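Local coordinates for assembly chaperone of ribosomal protein L4 (Acl4) (PDB 5TQB), which probably acts as a dedicated chaperone that binds newly made ribosomal protein L4 through a helical tetratricopeptide-repeat scaffold and escorts it toward ribosome assembly, at residues L45-Q50 / Y64-A68; I58-R62 / L91-E96. One frame throughout, in Å; residues are numbered along the deposited sequence.

In the fold
Interactions 1 and 2 share helix 58-71, and their centres lie about 10 Å apart. Interaction 1 packs that helix against helix 41-54, the pair that makes up the predicted TPR. It is a buried contact, made of leucine, alanine and tyrosine side chains and of backbone, with no hydrogen bond across it. Interaction 2 uses the first turn of helix 58-71 against the C-terminal part of helix 86-94 and the loop after it. It is partly buried. An apolar patch around Leu94 gives way to charged groups at the surface, where Arg62 is the centre. The contacts touch each other: Ala61 CB lies 3.7 Å from Gly49 O, and Leu91 packs on the backbone of Tyr65 and Ala66.

Interaction 1 of 2, residues L45-Q50 / Y64-A68; sequences LTLLGQ and YYAAA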
# COMPACT_ATOMS: atom_id res chain seq x y z
N LEU B 45 1.66 -21.05 -16.45
CA LEU B 45 3.03 -20.66 -16.12
C LEU B 45 3.05 -19.25 -15.53
O LEU B 45 3.82 -18.97 -14.61
CB LEU B 45 3.91 -20.76 -17.36
CG LEU B 45 4.12 -22.18 -17.86
CD1 LEU B 45 4.60 -22.20 -19.31
CD2 LEU B 45 5.09 -22.92 -16.96
N THR B 46 2.19 -18.38 -16.05
CA THR B 46 2.07 -17.03 -15.50
C THR B 46 1.68 -17.10 -14.03
O THR B 46 2.29 -16.43 -13.19
CB THR B 46 1.01 -16.22 -16.27
OG1 THR B 46 1.47 -15.99 -17.61
CG2 THR B 46 0.74 -14.88 -15.61
N LEU B 47 0.68 -17.93 -13.73
CA LEU B 47 0.18 -18.06 -12.37
C LEU B 47 1.26 -18.60 -11.44
O LEU B 47 1.45 -18.10 -10.34
CB LEU B 47 -1.04 -18.98 -12.34
CG LEU B 47 -1.63 -19.27 -10.96
CD1 LEU B 47 -2.08 -18.00 -10.29
CD2 LEU B 47 -2.80 -20.24 -11.09
N LEU B 48 1.96 -19.63 -11.90
CA LEU B 48 3.07 -20.18 -11.14
C LEU B 48 4.15 -19.12 -10.92
O LEU B 48 4.86 -19.13 -9.92
CB LEU B 48 3.65 -21.40 -11.85
CG LEU B 48 2.90 -22.72 -11.60
CD1 LEU B 48 3.29 -23.76 -12.65
CD2 LEU B 48 3.20 -23.23 -10.21
N GLY B 49 4.25 -18.18 -11.86
CA GLY B 49 5.19 -17.08 -11.75
C GLY B 49 4.79 -16.11 -10.65
O GLY B 49 5.61 -15.75 -9.81
N GLN B 50 3.53 -15.67 -10.68
CA GLN B 50 2.98 -14.79 -9.65
C GLN B 50 3.15 -15.39 -8.26
O GLN B 50 3.52 -14.70 -7.32
CB GLN B 50 1.47 -14.56 -9.86
CG GLN B 50 1.08 -13.92 -11.18
CD GLN B 50 -0.42 -13.99 -11.44
OE1 GLN B 50 -1.17 -14.55 -10.66
NE2 GLN B 50 -0.85 -13.42 -12.56
N TYR B 64 9.57 -19.59 -14.59
CA TYR B 64 8.17 -19.80 -14.95
C TYR B 64 7.69 -18.74 -15.93
O TYR B 64 7.03 -19.05 -16.93
CB TYR B 64 7.28 -19.77 -13.70
CG TYR B 64 7.30 -21.06 -12.90
CD1 TYR B 64 6.93 -22.26 -13.48
CD2 TYR B 64 7.65 -21.07 -11.55
CE1 TYR B 64 6.93 -23.44 -12.76
CE2 TYR B 64 7.66 -22.24 -10.82
CZ TYR B 64 7.29 -23.42 -11.43
OH TYR B 64 7.29 -24.60 -10.72
N TYR B 65 8.04 -17.49 -15.65
CA TYR B 65 7.67 -16.38 -16.52
C TYR B 65 8.37 -16.52 -17.88
O TYR B 65 7.79 -16.19 -18.91
CB TYR B 65 8.02 -15.04 -15.86
CG TYR B 65 6.98 -14.53 -14.88
CD1 TYR B 65 5.64 -14.42 -15.25
CD2 TYR B 65 7.33 -14.14 -13.60
CE1 TYR B 65 4.69 -13.95 -14.37
CE2 TYR B 65 6.39 -13.67 -12.70
CZ TYR B 65 5.07 -13.57 -13.09
OH TYR B 65 4.12 -13.10 -12.21
N ALA B 66 9.60 -17.02 -17.87
CA ALA B 66 10.35 -17.25 -19.10
C ALA B 66 9.71 -18.35 -19.94
O ALA B 66 9.61 -18.24 -21.17
CB ALA B 66 11.79 -17.61 -18.78
N ALA B 67 9.28 -19.43 -19.29
CA ALA B 67 8.64 -20.54 -19.97
C ALA B 67 7.30 -20.09 -20.56
O ALA B 67 6.90 -20.55 -21.62
CB ALA B 67 8.44 -21.70 -19.02
N ALA B 68 6.63 -19.18 -19.87
CA ALA B 68 5.37 -18.64 -20.35
C ALA B 68 5.57 -17.87 -21.65
O ALA B 68 4.74 -17.94 -22.56
CB ALA B 68 4.73 -17.75 -19.29
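Leu48 and Tyr64 meet in the core of the helix hairpin that forms the predicted TPR. Segments 45-50 and 64-68 run nearly antiparallel, their axes at 161° and 7.8 Å apart at closest approach. Two aromatic contacts carry the interface. Leu48 CB sits over the centre of the Tyr64 ring, 3.8 Å from the centroid, in a CH-pi contact. Leu48 CD1 reaches CE1 of the same ring. Gly49 CA makes a second CH-pi contact, 3.9 Å from the Tyr65 ring centroid, over one face but offset toward the rim. A side chain on Gly49 would run into this ring, so glycine lets the tyrosine lie against the helix backbone.

The apolar packing centres on Leu45. With CG anti to its carbonyl carbon (chi1 -67°), Leu45 sends both methyls to helix 58-71. CD2 meets Tyr64 at the ring edge. Leu45 CD1 lies against Ala67, nearest its carbonyl carbon, and Leu45 CB lies 3.7 Å from Ala68 CB. A serine in place of Tyr64 would probably leave Leu48 CB and Leu45 CD2 without their ring and Arg28 without its hydroxyl partner.

Tyr64 OH bonds to Arg28 and Thr46 OG1 to Gly42 O. Tyr65 OH and Gln50 NE2 bond to separate oxygens of Glu86 on helix 86-94, where Trp90 stacks on Tyr65. The Tyr65 hydroxyl lies 3.0 Å from Gln50 N, but the angle is too poor for a hydrogen bond, and Gln50 N bonds instead to Thr46 O at 2.9 Å.

Interaction 2 of 2, residues I58-R62 / L91-E96; sequences IDAAR and LAQLSE
Arg62 grips a single backbone oxygen, Leu94 O, with two nitrogens of its guanidinium. Arg62 NH2 donates to Leu94 O at 2.9 Å, in the carbonyl plane. Arg62 NE donates to Leu94 O at 3.2 Å, from above that plane. The oxygen lies in the guanidinium plane, and because NE and NH2 both reach it the grip is side-on.

Two acids add their charge. Asp59, one turn earlier on the same helix, sits at the guanidinium edge: Arg62 NH1 donates to Asp59 OD1 at 3.2 Å, as part of a salt bridge. Glu96, across the contact, lies instead over one face, with Glu96 OE2 3.1 Å from Arg62 NE. No N-H points at it, so this salt bridge rests on charge alone. The Arg62 chain starts extended, then bends at chi3 (-55°), which turns the guanidinium toward Leu94 O.

Beneath the charges the contact is apolar. Ile58 CG2 packs on Leu94 CG at 3.8 Å, and Ala61 CB meets Leu94 CD2. Leu91 CD2 crosses Arg62 at a slant, 4.1 Å from Arg62 CG. Ile58 and Leu94 also pack on the chain of another protein. The packing is consistent with the stacked helices of a TPR-type solenoid, here the second helix of the predicted repeat against helix 86-94.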
# COMPACT_ATOMS: atom_id res chain seq x y z
N ILE B 58 12.55 -15.65 -6.36
CA ILE B 58 12.71 -14.90 -7.60
C ILE B 58 13.19 -15.77 -8.75
O ILE B 58 12.77 -15.58 -9.89
CB ILE B 58 13.72 -13.74 -7.39
CG1 ILE B 58 13.29 -12.85 -6.22
CG2 ILE B 58 13.87 -12.90 -8.65
CD1 ILE B 58 11.89 -12.27 -6.35
N ASP B 59 14.08 -16.71 -8.46
CA ASP B 59 14.68 -17.52 -9.50
C ASP B 59 13.68 -18.52 -10.09
O ASP B 59 13.73 -18.83 -11.28
CB ASP B 59 15.91 -18.24 -8.97
CG ASP B 59 17.00 -17.28 -8.53
OD1 ASP B 59 17.75 -16.80 -9.40
OD2 ASP B 59 17.11 -17.01 -7.31
N ALA B 60 12.79 -19.02 -9.25
CA ALA B 60 11.71 -19.89 -9.71
C ALA B 60 10.74 -19.06 -10.54
O ALA B 60 10.28 -19.49 -11.59
CB ALA B 60 11.00 -20.53 -8.54
N ALA B 61 10.45 -17.86 -10.05
CA ALA B 61 9.55 -16.95 -10.74
C ALA B 61 10.06 -16.60 -12.14
O ALA B 61 9.26 -16.51 -13.08
CB ALA B 61 9.36 -15.70 -9.92
N ARG B 62 11.37 -16.40 -12.27
CA ARG B 62 11.94 -16.04 -13.57
C ARG B 62 11.79 -17.18 -14.57
O ARG B 62 11.42 -16.97 -15.72
CB ARG B 62 13.42 -15.66 -13.42
CG ARG B 62 14.06 -15.19 -14.72
CD ARG B 62 15.55 -14.84 -14.57
NE ARG B 62 15.79 -13.84 -13.52
CZ ARG B 62 16.23 -14.12 -12.29
NH1 ARG B 62 16.51 -15.37 -11.93
NH2 ARG B 62 16.41 -13.14 -11.42
N LEU B 91 9.67 -10.09 -16.24
CA LEU B 91 11.00 -10.49 -16.68
C LEU B 91 11.93 -9.29 -16.76
O LEU B 91 13.14 -9.42 -16.55
CB LEU B 91 10.93 -11.18 -18.04
CG LEU B 91 10.47 -12.64 -18.02
CD1 LEU B 91 10.08 -13.10 -19.41
CD2 LEU B 91 11.57 -13.53 -17.45
N ALA B 92 11.36 -8.13 -17.06
CA ALA B 92 12.10 -6.88 -17.13
C ALA B 92 12.62 -6.48 -15.75
O ALA B 92 13.78 -6.08 -15.61
CB ALA B 92 11.22 -5.77 -17.69
N GLN B 93 11.78 -6.61 -14.73
CA GLN B 93 12.16 -6.26 -13.36
C GLN B 93 13.10 -7.30 -12.76
O GLN B 93 13.99 -6.96 -11.97
CB GLN B 93 10.94 -6.12 -12.47
CG GLN B 93 10.20 -4.81 -12.67
CD GLN B 93 9.03 -4.63 -11.72
OE1 GLN B 93 8.24 -3.70 -11.88
NE2 GLN B 93 8.90 -5.50 -10.72
N LEU B 94 12.89 -8.55 -13.13
CA LEU B 94 13.66 -9.66 -12.59
C LEU B 94 14.98 -9.87 -13.33
O LEU B 94 15.79 -10.71 -12.95
CB LEU B 94 12.83 -10.95 -12.61
CG LEU B 94 11.92 -11.17 -11.39
CD1 LEU B 94 11.20 -9.90 -10.97
CD2 LEU B 94 10.92 -12.30 -11.64
N SER B 95 15.19 -9.10 -14.40
CA SER B 95 16.39 -9.23 -15.21
C SER B 95 17.65 -9.04 -14.38
O SER B 95 17.76 -8.08 -13.62
CB SER B 95 16.38 -8.20 -16.34
OG SER B 95 17.61 -8.22 -17.04
N GLU B 96 18.59 -9.96 -14.55
CA GLU B 96 19.82 -9.96 -13.77
C GLU B 96 20.85 -9.03 -14.42
O GLU B 96 21.77 -8.56 -13.75
CB GLU B 96 20.37 -11.38 -13.63
CG GLU B 96 20.33 -12.21 -14.91
CD GLU B 96 19.02 -12.97 -15.10
OE1 GLU B 96 18.20 -12.56 -15.95
OE2 GLU B 96 18.81 -13.98 -14.40